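Local coordinates for 33-36 kDa outer membrane protein (Acinetobacter baumannii, PDB 6GIE), which probably forms a beta-barrel channel for small solutes across the bacterial outer membrane, at residues A[93-105]-A[110-122]. Numbering follows the deposited sequence.
Sequences ESHTYGVKGEAYL and LPVYASASYNHTI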
ATOM      1  N   GLU A  93       8.242  13.707  18.321  1.00 53.19           N
ATOM      2  CA  GLU A  93       9.617  13.793  17.856  1.00 55.10           C
ATOM      3  C   GLU A  93       9.754  13.906  16.339  1.00 55.31           C
ATOM      4  O   GLU A  93      10.751  14.440  15.851  1.00 65.44           O
ATOM      5  CB  GLU A  93      10.400  12.592  18.343  1.00 55.96           C
ATOM      6  CG  GLU A  93      10.906  12.729  19.770  1.00 60.14           C
ATOM      7  CD  GLU A  93      12.383  13.064  19.854  1.00 65.01           C
ATOM      8  OE1 GLU A  93      13.003  13.233  18.794  1.00 71.06           O
ATOM      9  OE2 GLU A  93      12.931  13.156  20.975  1.00 71.08           O
ATOM     10  N   SER A  94       8.788  13.408  15.580  1.00 48.08           N
ATOM     11  CA  SER A  94       8.811  13.632  14.135  1.00 46.46           C
ATOM     12  C   SER A  94       7.383  13.509  13.534  1.00 42.65           C
ATOM     13  O   SER A  94       6.617  12.633  13.904  1.00 38.40           O
ATOM     14  CB  SER A  94       9.850  12.690  13.500  1.00 48.36           C
ATOM     15  OG  SER A  94       9.600  12.368  12.155  1.00 44.62           O
ATOM     16  N   HIS A  95       7.023  14.450  12.668  1.00 40.26           N
ATOM     17  CA  HIS A  95       5.691  14.542  12.099  1.00 37.97           C
ATOM     18  C   HIS A  95       5.851  14.551  10.590  1.00 36.84           C
ATOM     19  O   HIS A  95       6.707  15.247  10.078  1.00 42.58           O
ATOM     20  CB  HIS A  95       5.016  15.851  12.496  1.00 39.34           C
ATOM     21  CG  HIS A  95       4.781  16.030  13.960  1.00 41.52           C
ATOM     22  ND1 HIS A  95       5.510  16.916  14.730  1.00 45.49           N
ATOM     23  CD2 HIS A  95       3.830  15.523  14.779  1.00 41.07           C
ATOM     24  CE1 HIS A  95       5.046  16.913  15.966  1.00 46.34           C
ATOM     25  NE2 HIS A  95       4.024  16.077  16.023  1.00 43.93           N
ATOM     26  N   THR A  96       5.030  13.817   9.857  1.00 34.50           N
ATOM     27  CA  THR A  96       5.085  13.880   8.382  1.00 33.52           C
ATOM     28  C   THR A  96       3.675  14.024   7.804  1.00 31.54           C
ATOM     29  O   THR A  96       2.754  13.322   8.219  1.00 28.27           O
ATOM     30  CB  THR A  96       5.767  12.632   7.739  1.00 33.24           C
ATOM     31  OG1 THR A  96       7.119  12.512   8.223  1.00 35.33           O
ATOM     32  CG2 THR A  96       5.785  12.764   6.195  1.00 31.42           C
ATOM     33  N   TYR A  97       3.540  14.949   6.850  1.00 32.44           N
ATOM     34  CA  TYR A  97       2.295  15.252   6.145  1.00 32.25           C
ATOM     35  C   TYR A  97       2.548  14.904   4.705  1.00 29.99           C
ATOM     36  O   TYR A  97       3.600  15.163   4.187  1.00 35.93           O
ATOM     37  CB  TYR A  97       1.943  16.733   6.236  1.00 34.88           C
ATOM     38  CG  TYR A  97       1.842  17.220   7.651  1.00 39.91           C
ATOM     39  CD1 TYR A  97       2.985  17.659   8.350  1.00 44.19           C
ATOM     40  CD2 TYR A  97       0.613  17.240   8.323  1.00 42.78           C
ATOM     41  CE1 TYR A  97       2.892  18.091   9.669  1.00 45.12           C
ATOM     42  CE2 TYR A  97       0.521  17.655   9.652  1.00 41.48           C
ATOM     43  CZ  TYR A  97       1.656  18.079  10.316  1.00 46.46           C
ATOM     44  OH  TYR A  97       1.579  18.507  11.641  1.00 54.05           O
ATOM     45  N   GLY A  98       1.588  14.281   4.076  1.00 27.28           N
ATOM     46  CA  GLY A  98       1.758  13.840   2.728  1.00 29.03           C
ATOM     47  C   GLY A  98       0.453  13.892   1.943  1.00 27.95           C
ATOM     48  O   GLY A  98      -0.664  13.806   2.511  1.00 25.99           O
ATOM     49  N   VAL A  99       0.618  14.005   0.636  1.00 23.55           N
ATOM     50  CA  VAL A  99      -0.470  13.979  -0.255  1.00 24.74           C
ATOM     51  C   VAL A  99       0.000  13.145  -1.421  1.00 24.69           C
ATOM     52  O   VAL A  99       1.190  13.157  -1.771  1.00 23.99           O
ATOM     53  CB  VAL A  99      -0.844  15.424  -0.685  1.00 33.54           C
ATOM     54  CG1 VAL A  99       0.356  16.151  -1.290  1.00 33.26           C
ATOM     55  CG2 VAL A  99      -2.052  15.449  -1.619  1.00 32.97           C
ATOM     56  N   LYS A 100      -0.971  12.446  -2.020  1.00 25.32           N
ATOM     57  CA  LYS A 100      -0.774  11.470  -3.069  1.00 27.48           C
ATOM     58  C   LYS A 100      -1.989  11.564  -4.045  1.00 26.80           C
ATOM     59  O   LYS A 100      -3.131  11.814  -3.625  1.00 22.81           O
ATOM     60  CB  LYS A 100      -0.693  10.025  -2.464  1.00 25.60           C
ATOM     61  CG  LYS A 100      -0.402   8.960  -3.528  1.00 41.87           C
ATOM     62  CD  LYS A 100       0.272   7.648  -3.049  1.00 50.99           C
ATOM     63  CE  LYS A 100       0.646   6.781  -4.258  1.00 60.45           C
ATOM     64  NZ  LYS A 100       1.752   5.768  -4.100  1.00 63.64           N
ATOM     65  N   GLY A 101      -1.738  11.338  -5.341  1.00 25.26           N
ATOM     66  CA  GLY A 101      -2.796  11.107  -6.316  1.00 21.34           C
ATOM     67  C   GLY A 101      -2.395   9.926  -7.209  1.00 19.95           C
ATOM     68  O   GLY A 101      -1.221   9.687  -7.398  1.00 17.77           O
ATOM     69  N   GLU A 102      -3.395   9.205  -7.720  1.00 18.17           N
ATOM     70  CA  GLU A 102      -3.260   8.181  -8.697  1.00 18.42           C
ATOM     71  C   GLU A 102      -4.277   8.415  -9.789  1.00 17.71           C
ATOM     72  O   GLU A 102      -5.461   8.708  -9.498  1.00 16.08           O
ATOM     73  CB  GLU A 102      -3.662   6.845  -8.066  1.00 19.54           C
ATOM     74  CG  GLU A 102      -2.814   6.449  -6.902  1.00 22.37           C
ATOM     75  CD  GLU A 102      -2.998   4.951  -6.593  1.00 27.77           C
ATOM     76  OE1 GLU A 102      -2.289   4.050  -7.214  1.00 24.22           O
ATOM     77  OE2 GLU A 102      -3.902   4.694  -5.743  1.00 24.01           O
ATOM     78  N   ALA A 103      -3.823   8.238 -11.018  1.00 17.10           N
ATOM     79  CA  ALA A 103      -4.657   8.380 -12.198  1.00 20.13           C
ATOM     80  C   ALA A 103      -4.577   7.085 -13.018  1.00 20.44           C
ATOM     81  O   ALA A 103      -3.478   6.657 -13.340  1.00 19.05           O
ATOM     82  CB  ALA A 103      -4.136   9.506 -13.046  1.00 21.18           C
ATOM     83  N   TYR A 104      -5.738   6.480 -13.292  1.00 21.42           N
ATOM     84  CA  TYR A 104      -5.893   5.369 -14.269  1.00 24.80           C
ATOM     85  C   TYR A 104      -6.574   5.965 -15.477  1.00 25.85           C
ATOM     86  O   TYR A 104      -7.651   6.583 -15.380  1.00 26.43           O
ATOM     87  CB  TYR A 104      -6.791   4.247 -13.748  1.00 24.47           C
ATOM     88  CG  TYR A 104      -6.243   3.584 -12.526  1.00 26.17           C
ATOM     89  CD1 TYR A 104      -6.395   4.172 -11.247  1.00 22.90           C
ATOM     90  CD2 TYR A 104      -5.573   2.367 -12.618  1.00 28.44           C
ATOM     91  CE1 TYR A 104      -5.862   3.545 -10.109  1.00 36.53           C
ATOM     92  CE2 TYR A 104      -5.068   1.732 -11.466  1.00 34.37           C
ATOM     93  CZ  TYR A 104      -5.212   2.319 -10.229  1.00 30.85           C
ATOM     94  OH  TYR A 104      -4.668   1.709  -9.130  1.00 52.42           O
ATOM     95  N   LEU A 105      -5.971   5.765 -16.617  1.00 28.98           N
ATOM     96  CA  LEU A 105      -6.460   6.387 -17.829  1.00 30.35           C
ATOM     97  C   LEU A 105      -6.540   5.310 -18.879  1.00 31.05           C
ATOM     98  O   LEU A 105      -5.517   4.880 -19.413  1.00 31.40           O
ATOM     99  CB  LEU A 105      -5.538   7.529 -18.262  1.00 31.04           C
ATOM    100  CG  LEU A 105      -5.716   8.055 -19.701  1.00 38.85           C
ATOM    101  CD1 LEU A 105      -7.047   8.770 -19.868  1.00 37.15           C
ATOM    102  CD2 LEU A 105      -4.569   8.960 -20.099  1.00 38.18           C
ATOM    103  N   LEU A 110      -3.553   0.051 -24.045  1.00 40.92           N
ATOM    104  CA  LEU A 110      -3.617  -0.500 -22.734  1.00 39.34           C
ATOM    105  C   LEU A 110      -4.105   0.615 -21.819  1.00 35.69           C
ATOM    106  O   LEU A 110      -3.924   1.788 -22.137  1.00 32.49           O
ATOM    107  CB  LEU A 110      -2.224  -0.939 -22.270  1.00 41.72           C
ATOM    108  CG  LEU A 110      -1.393  -1.829 -23.168  1.00 52.76           C
ATOM    109  CD1 LEU A 110       0.025  -1.897 -22.647  1.00 59.64           C
ATOM    110  CD2 LEU A 110      -2.011  -3.217 -23.266  1.00 49.10           C
ATOM    111  N   PRO A 111      -4.695   0.244 -20.664  1.00 30.19           N
ATOM    112  CA  PRO A 111      -4.934   1.231 -19.611  1.00 28.18           C
ATOM    113  C   PRO A 111      -3.584   1.717 -19.123  1.00 27.35           C
ATOM    114  O   PRO A 111      -2.652   0.928 -18.953  1.00 32.95           O
ATOM    115  CB  PRO A 111      -5.679   0.438 -18.543  1.00 27.12           C
ATOM    116  CG  PRO A 111      -6.291  -0.721 -19.318  1.00 29.52           C
ATOM    117  CD  PRO A 111      -5.300  -1.066 -20.347  1.00 27.15           C
ATOM    118  N   VAL A 112      -3.487   3.014 -18.925  1.00 25.28           N
ATOM    119  CA  VAL A 112      -2.276   3.675 -18.485  1.00 24.33           C
ATOM    120  C   VAL A 112      -2.518   4.222 -17.031  1.00 21.37           C
ATOM    121  O   VAL A 112      -3.614   4.298 -16.559  1.00 19.72           O
ATOM    122  CB  VAL A 112      -1.949   4.721 -19.591  1.00 34.91           C
ATOM    123  CG1 VAL A 112      -1.352   6.023 -19.068  1.00 31.54           C
ATOM    124  CG2 VAL A 112      -1.109   4.039 -20.706  1.00 35.02           C
ATOM    125  N   TYR A 113      -1.460   4.528 -16.319  1.00 20.17           N
ATOM    126  CA  TYR A 113      -1.503   4.797 -14.922  1.00 19.92           C
ATOM    127  C   TYR A 113      -0.379   5.767 -14.599  1.00 19.18           C
ATOM    128  O   TYR A 113       0.713   5.636 -15.165  1.00 19.18           O
ATOM    129  CB  TYR A 113      -1.268   3.518 -14.156  1.00 19.17           C
ATOM    130  CG  TYR A 113      -1.069   3.724 -12.664  1.00 20.15           C
ATOM    131  CD1 TYR A 113       0.198   3.947 -12.133  1.00 19.30           C
ATOM    132  CD2 TYR A 113      -2.133   3.648 -11.782  1.00 19.96           C
ATOM    133  CE1 TYR A 113       0.382   4.146 -10.798  1.00 17.35           C
ATOM    134  CE2 TYR A 113      -1.949   3.853 -10.442  1.00 18.04           C
ATOM    135  CZ  TYR A 113      -0.668   4.097  -9.959  1.00 19.00           C
ATOM    136  OH  TYR A 113      -0.436   4.226  -8.582  1.00 18.65           O
ATOM    137  N   ALA A 114      -0.677   6.770 -13.762  1.00 17.13           N
ATOM    138  CA  ALA A 114       0.332   7.677 -13.263  1.00 17.42           C
ATOM    139  C   ALA A 114       0.109   7.989 -11.810  1.00 18.71           C
ATOM    140  O   ALA A 114      -1.032   7.938 -11.357  1.00 19.68           O
ATOM    141  CB  ALA A 114       0.312   8.904 -14.064  1.00 18.66           C
ATOM    142  N   SER A 115       1.192   8.235 -11.060  1.00 19.30           N
ATOM    143  CA  SER A 115       1.048   8.619  -9.666  1.00 18.97           C
ATOM    144  C   SER A 115       2.015   9.686  -9.304  1.00 18.65           C
ATOM    145  O   SER A 115       3.053   9.807  -9.893  1.00 17.42           O
ATOM    146  CB  SER A 115       1.225   7.441  -8.713  1.00 18.95           C
ATOM    147  OG  SER A 115       2.591   7.341  -8.266  1.00 22.52           O
ATOM    148  N   ALA A 116       1.616  10.465  -8.305  1.00 19.43           N
ATOM    149  CA  ALA A 116       2.389  11.576  -7.771  1.00 21.48           C
ATOM    150  C   ALA A 116       2.146  11.647  -6.243  1.00 22.66           C
ATOM    151  O   ALA A 116       1.001  11.438  -5.769  1.00 19.24           O
ATOM    152  CB  ALA A 116       1.951  12.885  -8.435  1.00 21.81           C
ATOM    153  N   SER A 117       3.228  11.889  -5.496  1.00 23.33           N
ATOM    154  CA  SER A 117       3.141  12.105  -4.086  1.00 24.43           C
ATOM    155  C   SER A 117       4.232  12.994  -3.577  1.00 28.48           C
ATOM    156  O   SER A 117       5.311  13.181  -4.229  1.00 26.61           O
ATOM    157  CB  SER A 117       3.160  10.766  -3.337  1.00 26.75           C
ATOM    158  OG  SER A 117       4.126   9.975  -3.912  1.00 26.18           O
ATOM    159  N   TYR A 118       3.898  13.582  -2.417  1.00 27.36           N
ATOM    160  CA  TYR A 118       4.719  14.561  -1.742  1.00 28.86           C
ATOM    161  C   TYR A 118       4.537  14.390  -0.237  1.00 29.02           C
ATOM    162  O   TYR A 118       3.415  14.194   0.207  1.00 25.44           O
ATOM    163  CB  TYR A 118       4.294  15.947  -2.094  1.00 30.52           C
ATOM    164  CG  TYR A 118       5.034  16.994  -1.281  1.00 36.55           C
ATOM    165  CD1 TYR A 118       6.383  17.231  -1.504  1.00 44.92           C
ATOM    166  CD2 TYR A 118       4.384  17.757  -0.298  1.00 38.56           C
ATOM    167  CE1 TYR A 118       7.086  18.189  -0.797  1.00 44.15           C
ATOM    168  CE2 TYR A 118       5.078  18.699   0.444  1.00 40.13           C
ATOM    169  CZ  TYR A 118       6.428  18.912   0.181  1.00 48.38           C
ATOM    170  OH  TYR A 118       7.154  19.862   0.875  1.00 50.03           O
ATOM    171  N   ASN A 119       5.652  14.481   0.507  1.00 29.55           N
ATOM    172  CA  ASN A 119       5.689  14.324   1.955  1.00 33.28           C
ATOM    173  C   ASN A 119       6.607  15.337   2.490  1.00 32.96           C
ATOM    174  O   ASN A 119       7.692  15.569   1.946  1.00 36.75           O
ATOM    175  CB  ASN A 119       6.288  12.971   2.401  1.00 36.16           C
ATOM    176  CG  ASN A 119       5.462  11.810   1.968  1.00 36.80           C
ATOM    177  OD1 ASN A 119       4.666  11.314   2.729  1.00 45.46           O
ATOM    178  ND2 ASN A 119       5.627  11.387   0.723  1.00 50.14           N
ATOM    179  N   HIS A 120       6.204  15.887   3.606  1.00 32.63           N
ATOM    180  CA  HIS A 120       6.942  16.934   4.241  1.00 35.27           C
ATOM    181  C   HIS A 120       7.039  16.502   5.692  1.00 34.45           C
ATOM    182  O   HIS A 120       6.052  16.063   6.224  1.00 32.13           O
ATOM    183  CB  HIS A 120       6.146  18.238   4.105  1.00 35.92           C
ATOM    184  CG  HIS A 120       6.627  19.320   4.989  1.00 37.15           C
ATOM    185  ND1 HIS A 120       7.761  20.049   4.709  1.00 41.26           N
ATOM    186  CD2 HIS A 120       6.151  19.789   6.161  1.00 39.32           C
ATOM    187  CE1 HIS A 120       7.957  20.946   5.662  1.00 43.32           C
ATOM    188  NE2 HIS A 120       6.996  20.806   6.561  1.00 43.49           N
ATOM    189  N   THR A 121       8.220  16.626   6.289  1.00 37.22           N
ATOM    190  CA  THR A 121       8.547  16.077   7.594  1.00 39.25           C
ATOM    191  C   THR A 121       9.216  17.139   8.438  1.00 44.34           C
ATOM    192  O   THR A 121      10.081  17.858   7.939  1.00 45.30           O
ATOM    193  CB  THR A 121       9.512  14.880   7.462  1.00 41.79           C
ATOM    194  OG1 THR A 121       8.838  13.794   6.797  1.00 38.62           O
ATOM    195  CG2 THR A 121      10.012  14.394   8.854  1.00 46.25           C
ATOM    196  N   ILE A 122       8.808  17.231   9.707  1.00 45.06           N
ATOM    197  CA  ILE A 122       9.323  18.215  10.651  1.00 52.47           C
ATOM    198  C   ILE A 122      10.237  17.627  11.732  1.00 51.09           C
ATOM    199  O   ILE A 122       9.823  16.727  12.444  1.00 50.44           O
ATOM    200  CB  ILE A 122       8.131  18.979  11.272  1.00 58.63           C
ATOM    201  CG1 ILE A 122       7.502  19.897  10.182  1.00 62.02           C
ATOM    202  CG2 ILE A 122       8.572  19.783  12.488  1.00 57.18           C
ATOM    203  CD1 ILE A 122       6.021  19.664   9.913  1.00 57.25           C
TER
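Strands 94-105 and 112-121 run antiparallel as the two arms of a beta hairpin, their axes at 164° and 4.5 Å apart at the closest point. Paired backbone bonds join Tyr97 with His120, Val99 with Tyr118, Gly101 with Ala116, Ala103 with Ala114 and Leu105 with Val112; Ile122 N to His95 O adds one more. The ladder is regular: Tyr97 N lies 2.8 Å from His120 O, and the longest rung, Ala116 N to Gly101 O, is 3.1 Å.

Side chains alternate between two faces. On the face carrying Glu102 and Tyr113, the tyrosine CG stands anti to its own backbone nitrogen (chi1 171°), which carries the ring across to strand 94-105, its hydroxyl end at Glu102 and its CD2 edge at Tyr104. Tyr113 OH donates to Glu102 OE1, though the modelled 2.3 Å is too short to trust in detail; the carboxylate is turned 83° from that ring. The edge of Tyr113 meets the face of Tyr104 in a T-shaped pair, CD2 lying 3.5 Å from Tyr104 CE2. Farther along, Thr96 OG1 and Thr121 OG1 share a hydrogen bond of 2.6 Å. The other face is mixed: Val99 CG1 rests near Tyr118 CB, but His120 ND1 bonds Asp135. At the end of the hairpin, Ile122 CD1 touches the ring edge of Tyr97 at CE1, 3.5 Å away.

Strand 74-83 pairs with 94-105, and Asn74 ND2 binds Glu102 OE2, probably helping to set the turn of the carboxylate; strand 135-146 flanks the other arm, where Glu140 bonds Ser115 OG. Glu102, Lys100, Ser115, Ser117 and Asn119 on one face, and Val99, Ala103, Leu105 and Val112 on the other, are consistent with a porin barrel wall, polar inside and apolar toward lipid.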